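Local structure of saframycin Mx1 synthetase B (Legionella pneumophila subsp. pneumophila, 3KXW) at residues R18-S29 with T40-Q48. The protein belongs to the ANL superfamily of AMP-binding enzymes. Residues are numbered along the deposited sequence; the frame is centred on the assembly and turned at random.
Sequences RLRALHSPNKKS and TMTYEQLDQ
Lys28 and Thr42 form a non-hydrogen-bonded antiparallel pair whose side chains diverge, and the helices leading into and out of that pairing, 18-23 and 43-48, cross at -141° with their axes 8.2 Å apart. Ser29 N bonds Met41 O at 2.8 Å, while the first turn of helix 43-48 gives two N-H groups to the type I turn Ser24-Lys27: Tyr43 N to Lys27 O, and Glu44 N to Pro25 O at 2.9 Å. The Tyr43 ring lies between Arg20 and Ser29. Arg20 CB lies over one face, 3.9 Å from the ring centroid, and Ser29 CB over the opposite face; both are CH-pi contacts offset toward the rim. The Arg20 chain, extended from CG to NE, runs beside the ring and brings CD to 3.5 Å from Tyr43 CE2. Its guanidinium goes on to the carbonyl of Tyr232, and the Tyr43 hydroxyl bonds that of Ile231, both from helix 220-233. One water joins Tyr43 OH to Ser29 OG. In sequence, helices 13-23 and 43-59 flank the beta hairpin 28-34/37-42 of the AMP-binding domain; 37-42 is the outermost strand of a mixed sheet, with 28-34 next to it. Where strand becomes helix, Thr42 and Gln45 form a capping box: Thr42 OG1, set between the backbone N and the carbonyl carbon (chi1 61°), accepts from Gln45 N, and Thr42 N donates to Gln45 OE1. Ala21 CB rests 3.7 Å from Asp47 CB. A water links Asp47 OD2 to Arg18 O; OD2 also salt-bridges Lys51, and OD1 is hydrogen-bonded to the Tyr87 hydroxyl. Two waters bridge Asn26 OD1 to the Glu44 carboxylate, whose OE2 lies 3.6 Å from Pro25 CB.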
loop_
_atom_site.group_PDB
_atom_site.type_symbol
_atom_site.label_atom_id
_atom_site.label_comp_id
_atom_site.label_asym_id
_atom_site.label_seq_id
_atom_site.Cartn_x
_atom_site.Cartn_y
_atom_site.Cartn_z
ATOM N N ARG A 18 -5.102 -18.635 -18.178
ATOM C CA ARG A 18 -5.180 -19.878 -18.964
ATOM C C ARG A 18 -4.914 -19.624 -20.448
ATOM O O ARG A 18 -4.182 -20.378 -21.084
ATOM C CB ARG A 18 -6.544 -20.567 -18.812
ATOM C CG ARG A 18 -6.742 -21.301 -17.468
ATOM C CD ARG A 18 -8.107 -22.021 -17.375
ATOM N NE ARG A 18 -8.336 -22.986 -18.473
ATOM C CZ ARG A 18 -9.178 -22.795 -19.492
ATOM N NH1 ARG A 18 -9.894 -21.675 -19.585
ATOM N NH2 ARG A 18 -9.324 -23.733 -20.433
ATOM N N LEU A 19 -5.532 -18.578 -20.990
ATOM C CA LEU A 19 -5.424 -18.270 -22.412
ATOM C C LEU A 19 -4.038 -17.748 -22.775
ATOM O O LEU A 19 -3.458 -18.140 -23.785
ATOM C CB LEU A 19 -6.499 -17.278 -22.836
ATOM C CG LEU A 19 -6.614 -17.063 -24.347
ATOM C CD1 LEU A 19 -6.910 -18.382 -25.049
ATOM C CD2 LEU A 19 -7.716 -16.036 -24.666
ATOM N N ARG A 20 -3.502 -16.861 -21.951
ATOM C CA ARG A 20 -2.130 -16.420 -22.162
ATOM C C ARG A 20 -1.141 -17.582 -22.168
ATOM O O ARG A 20 -0.187 -17.569 -22.939
ATOM C CB ARG A 20 -1.724 -15.381 -21.127
ATOM C CG ARG A 20 -2.402 -14.036 -21.386
ATOM C CD ARG A 20 -1.709 -12.870 -20.703
ATOM N NE ARG A 20 -2.409 -11.619 -20.970
ATOM C CZ ARG A 20 -2.322 -10.897 -22.083
ATOM N NH1 ARG A 20 -1.552 -11.274 -23.107
ATOM N NH2 ARG A 20 -3.024 -9.777 -22.175
ATOM N N ALA A 21 -1.345 -18.545 -21.276
ATOM C CA ALA A 21 -0.471 -19.725 -21.232
ATOM C C ALA A 21 -0.551 -20.602 -22.500
ATOM O O ALA A 21 0.385 -21.359 -22.798
ATOM C CB ALA A 21 -0.733 -20.542 -19.981
ATOM N N LEU A 22 -1.657 -20.494 -23.235
ATOM C CA LEU A 22 -1.776 -21.181 -24.532
ATOM C C LEU A 22 -1.180 -20.386 -25.681
ATOM O O LEU A 22 -0.562 -20.964 -26.576
ATOM C CB LEU A 22 -3.236 -21.483 -24.862
ATOM C CG LEU A 22 -4.013 -22.315 -23.869
ATOM C CD1 LEU A 22 -5.376 -22.598 -24.439
ATOM C CD2 LEU A 22 -3.254 -23.622 -23.553
ATOM N N HIS A 23 -1.394 -19.069 -25.684
ATOM C CA HIS A 23 -0.904 -18.213 -26.759
ATOM C C HIS A 23 0.595 -17.980 -26.633
ATOM O O HIS A 23 1.303 -17.857 -27.638
ATOM C CB HIS A 23 -1.572 -16.831 -26.736
ATOM C CG HIS A 23 -2.946 -16.787 -27.331
ATOM N ND1 HIS A 23 -3.950 -17.660 -26.970
ATOM C CD2 HIS A 23 -3.502 -15.924 -28.214
ATOM C CE1 HIS A 23 -5.055 -17.362 -27.631
ATOM N NE2 HIS A 23 -4.810 -16.312 -28.393
ATOM N N SER A 24 1.076 -17.874 -25.399
ATOM C CA SER A 24 2.481 -17.513 -25.188
ATOM C C SER A 24 3.044 -18.186 -23.941
ATOM O O SER A 24 3.376 -17.522 -22.961
ATOM C CB SER A 24 2.630 -15.993 -25.098
ATOM O OG SER A 24 1.949 -15.484 -23.964
ATOM N N PRO A 25 3.168 -19.515 -23.987
ATOM C CA PRO A 25 3.582 -20.313 -22.830
ATOM C C PRO A 25 4.916 -19.849 -22.288
ATOM O O PRO A 25 5.083 -19.843 -21.072
ATOM C CB PRO A 25 3.760 -21.730 -23.397
ATOM C CG PRO A 25 3.480 -21.641 -24.884
ATOM C CD PRO A 25 2.870 -20.325 -25.181
ATOM N N ASN A 26 5.857 -19.485 -23.160
ATOM C CA ASN A 26 7.206 -19.132 -22.693
ATOM C C ASN A 26 7.447 -17.653 -22.412
ATOM O O ASN A 26 8.567 -17.269 -22.079
ATOM C CB ASN A 26 8.288 -19.653 -23.649
ATOM C CG ASN A 26 8.363 -21.180 -23.680
ATOM O OD1 ASN A 26 7.997 -21.865 -22.720
ATOM N ND2 ASN A 26 8.844 -21.719 -24.803
ATOM N N LYS A 27 6.413 -16.835 -22.549
ATOM C CA LYS A 27 6.516 -15.416 -22.218
ATOM C C LYS A 27 6.767 -15.261 -20.714
ATOM O O LYS A 27 6.031 -15.801 -19.887
ATOM C CB LYS A 27 5.256 -14.649 -22.635
ATOM C CG LYS A 27 5.339 -13.118 -22.474
ATOM C CD LYS A 27 4.015 -12.411 -22.811
ATOM C CE LYS A 27 3.808 -12.292 -24.308
ATOM N NZ LYS A 27 2.491 -11.666 -24.700
ATOM N N LYS A 28 7.813 -14.524 -20.372
ATOM C CA LYS A 28 8.121 -14.233 -18.973
ATOM C C LYS A 28 6.988 -13.444 -18.345
ATOM O O LYS A 28 6.526 -12.467 -18.905
ATOM C CB LYS A 28 9.385 -13.372 -18.857
ATOM C CG LYS A 28 10.621 -13.954 -19.492
ATOM C CD LYS A 28 11.826 -12.994 -19.332
ATOM C CE LYS A 28 13.091 -13.591 -19.922
ATOM N NZ LYS A 28 13.258 -14.994 -19.430
ATOM N N SER A 29 6.562 -13.843 -17.159
ATOM C CA SER A 29 5.541 -13.078 -16.461
ATOM C C SER A 29 6.097 -12.375 -15.222
ATOM O O SER A 29 6.148 -11.146 -15.159
ATOM C CB SER A 29 4.380 -14.010 -16.074
ATOM O OG SER A 29 3.432 -13.333 -15.290
ATOM N N THR A 40 12.278 -16.518 -12.105
ATOM C CA THR A 40 11.306 -16.051 -13.088
ATOM C C THR A 40 10.282 -17.145 -13.356
ATOM O O THR A 40 10.614 -18.323 -13.328
ATOM C CB THR A 40 12.027 -15.649 -14.404
ATOM O OG1 THR A 40 12.703 -14.397 -14.208
ATOM C CG2 THR A 40 11.026 -15.467 -15.568
HETATM N N MSE A 41 9.040 -16.770 -13.600
HETATM C CA MSE A 41 8.082 -17.758 -14.092
HETATM C C MSE A 41 7.378 -17.262 -15.333
HETATM O O MSE A 41 7.064 -16.075 -15.467
HETATM C CB MSE A 41 7.067 -18.197 -13.023
HETATM C CG MSE A 41 6.230 -17.107 -12.417
HETATM SE SE MSE A 41 4.924 -17.961 -11.186
HETATM C CE MSE A 41 5.855 -19.679 -10.992
ATOM N N THR A 42 7.176 -18.183 -16.259
ATOM C CA THR A 42 6.509 -17.886 -17.510
ATOM C C THR A 42 5.011 -18.063 -17.301
ATOM O O THR A 42 4.590 -18.531 -16.252
ATOM C CB THR A 42 6.961 -18.860 -18.590
ATOM O OG1 THR A 42 6.611 -20.184 -18.190
ATOM C CG2 THR A 42 8.484 -18.782 -18.772
ATOM N N TYR A 43 4.200 -17.680 -18.291
ATOM C CA TYR A 43 2.763 -17.954 -18.200
ATOM C C TYR A 43 2.461 -19.453 -18.093
ATOM O O TYR A 43 1.633 -19.877 -17.292
ATOM C CB TYR A 43 2.015 -17.319 -19.373
ATOM C CG TYR A 43 1.677 -15.866 -19.111
ATOM C CD1 TYR A 43 2.490 -14.848 -19.570
ATOM C CD2 TYR A 43 0.560 -15.526 -18.392
ATOM C CE1 TYR A 43 2.185 -13.516 -19.313
ATOM C CE2 TYR A 43 0.239 -14.200 -18.135
ATOM C CZ TYR A 43 1.061 -13.202 -18.602
ATOM O OH TYR A 43 0.762 -11.882 -18.329
ATOM N N GLU A 44 3.146 -20.270 -18.889
ATOM C CA GLU A 44 2.923 -21.713 -18.790
ATOM C C GLU A 44 3.132 -22.179 -17.357
ATOM O O GLU A 44 2.343 -22.955 -16.824
ATOM C CB GLU A 44 3.858 -22.468 -19.736
ATOM C CG GLU A 44 3.856 -23.977 -19.578
ATOM C CD GLU A 44 4.771 -24.631 -20.592
ATOM O OE1 GLU A 44 5.945 -24.870 -20.264
ATOM O OE2 GLU A 44 4.325 -24.870 -21.731
ATOM N N GLN A 45 4.201 -21.710 -16.731
ATOM C CA GLN A 45 4.522 -22.138 -15.361
ATOM C C GLN A 45 3.501 -21.638 -14.331
ATOM O O GLN A 45 3.033 -22.393 -13.461
ATOM C CB GLN A 45 5.923 -21.672 -14.965
ATOM C CG GLN A 45 7.065 -22.379 -15.702
ATOM C CD GLN A 45 8.426 -21.809 -15.316
ATOM O OE1 GLN A 45 8.665 -20.609 -15.437
ATOM N NE2 GLN A 45 9.323 -22.679 -14.845
ATOM N N LEU A 46 3.168 -20.355 -14.424
ATOM C CA LEU A 46 2.179 -19.775 -13.530
ATOM C C LEU A 46 0.853 -20.550 -13.595
ATOM O O LEU A 46 0.274 -20.928 -12.575
ATOM C CB LEU A 46 1.982 -18.303 -13.900
ATOM C CG LEU A 46 0.967 -17.491 -13.110
ATOM C CD1 LEU A 46 1.309 -17.488 -11.626
ATOM C CD2 LEU A 46 0.843 -16.058 -13.670
ATOM N N ASP A 47 0.365 -20.783 -14.803
ATOM C CA ASP A 47 -0.846 -21.583 -15.005
ATOM C C ASP A 47 -0.711 -23.014 -14.418
ATOM O O ASP A 47 -1.632 -23.516 -13.740
ATOM C CB ASP A 47 -1.129 -21.632 -16.513
ATOM C CG ASP A 47 -2.364 -22.429 -16.874
ATOM O OD1 ASP A 47 -3.455 -22.129 -16.364
ATOM O OD2 ASP A 47 -2.228 -23.333 -17.719
ATOM N N GLN A 48 0.417 -23.678 -14.659
ATOM C CA GLN A 48 0.594 -25.034 -14.119
ATOM C C GLN A 48 0.625 -25.050 -12.575
ATOM O O GLN A 48 -0.022 -25.896 -11.946
ATOM C CB GLN A 48 1.834 -25.750 -14.703
ATOM C CG GLN A 48 1.685 -26.202 -16.181
ATOM C CD GLN A 48 0.428 -27.021 -16.432
ATOM O OE1 GLN A 48 -0.457 -26.606 -17.181
ATOM N NE2 GLN A 48 0.355 -28.198 -15.836
HETATM O O HOH W 1 -3.413 -22.763 -20.251
HETATM O O HOH W 2 7.714 -22.117 -19.868
HETATM O O HOH W 3 6.595 -23.990 -23.607
HETATM O O HOH W 4 15.084 -14.175 -16.590
HETATM O O HOH W 5 2.897 -11.131 -16.716
#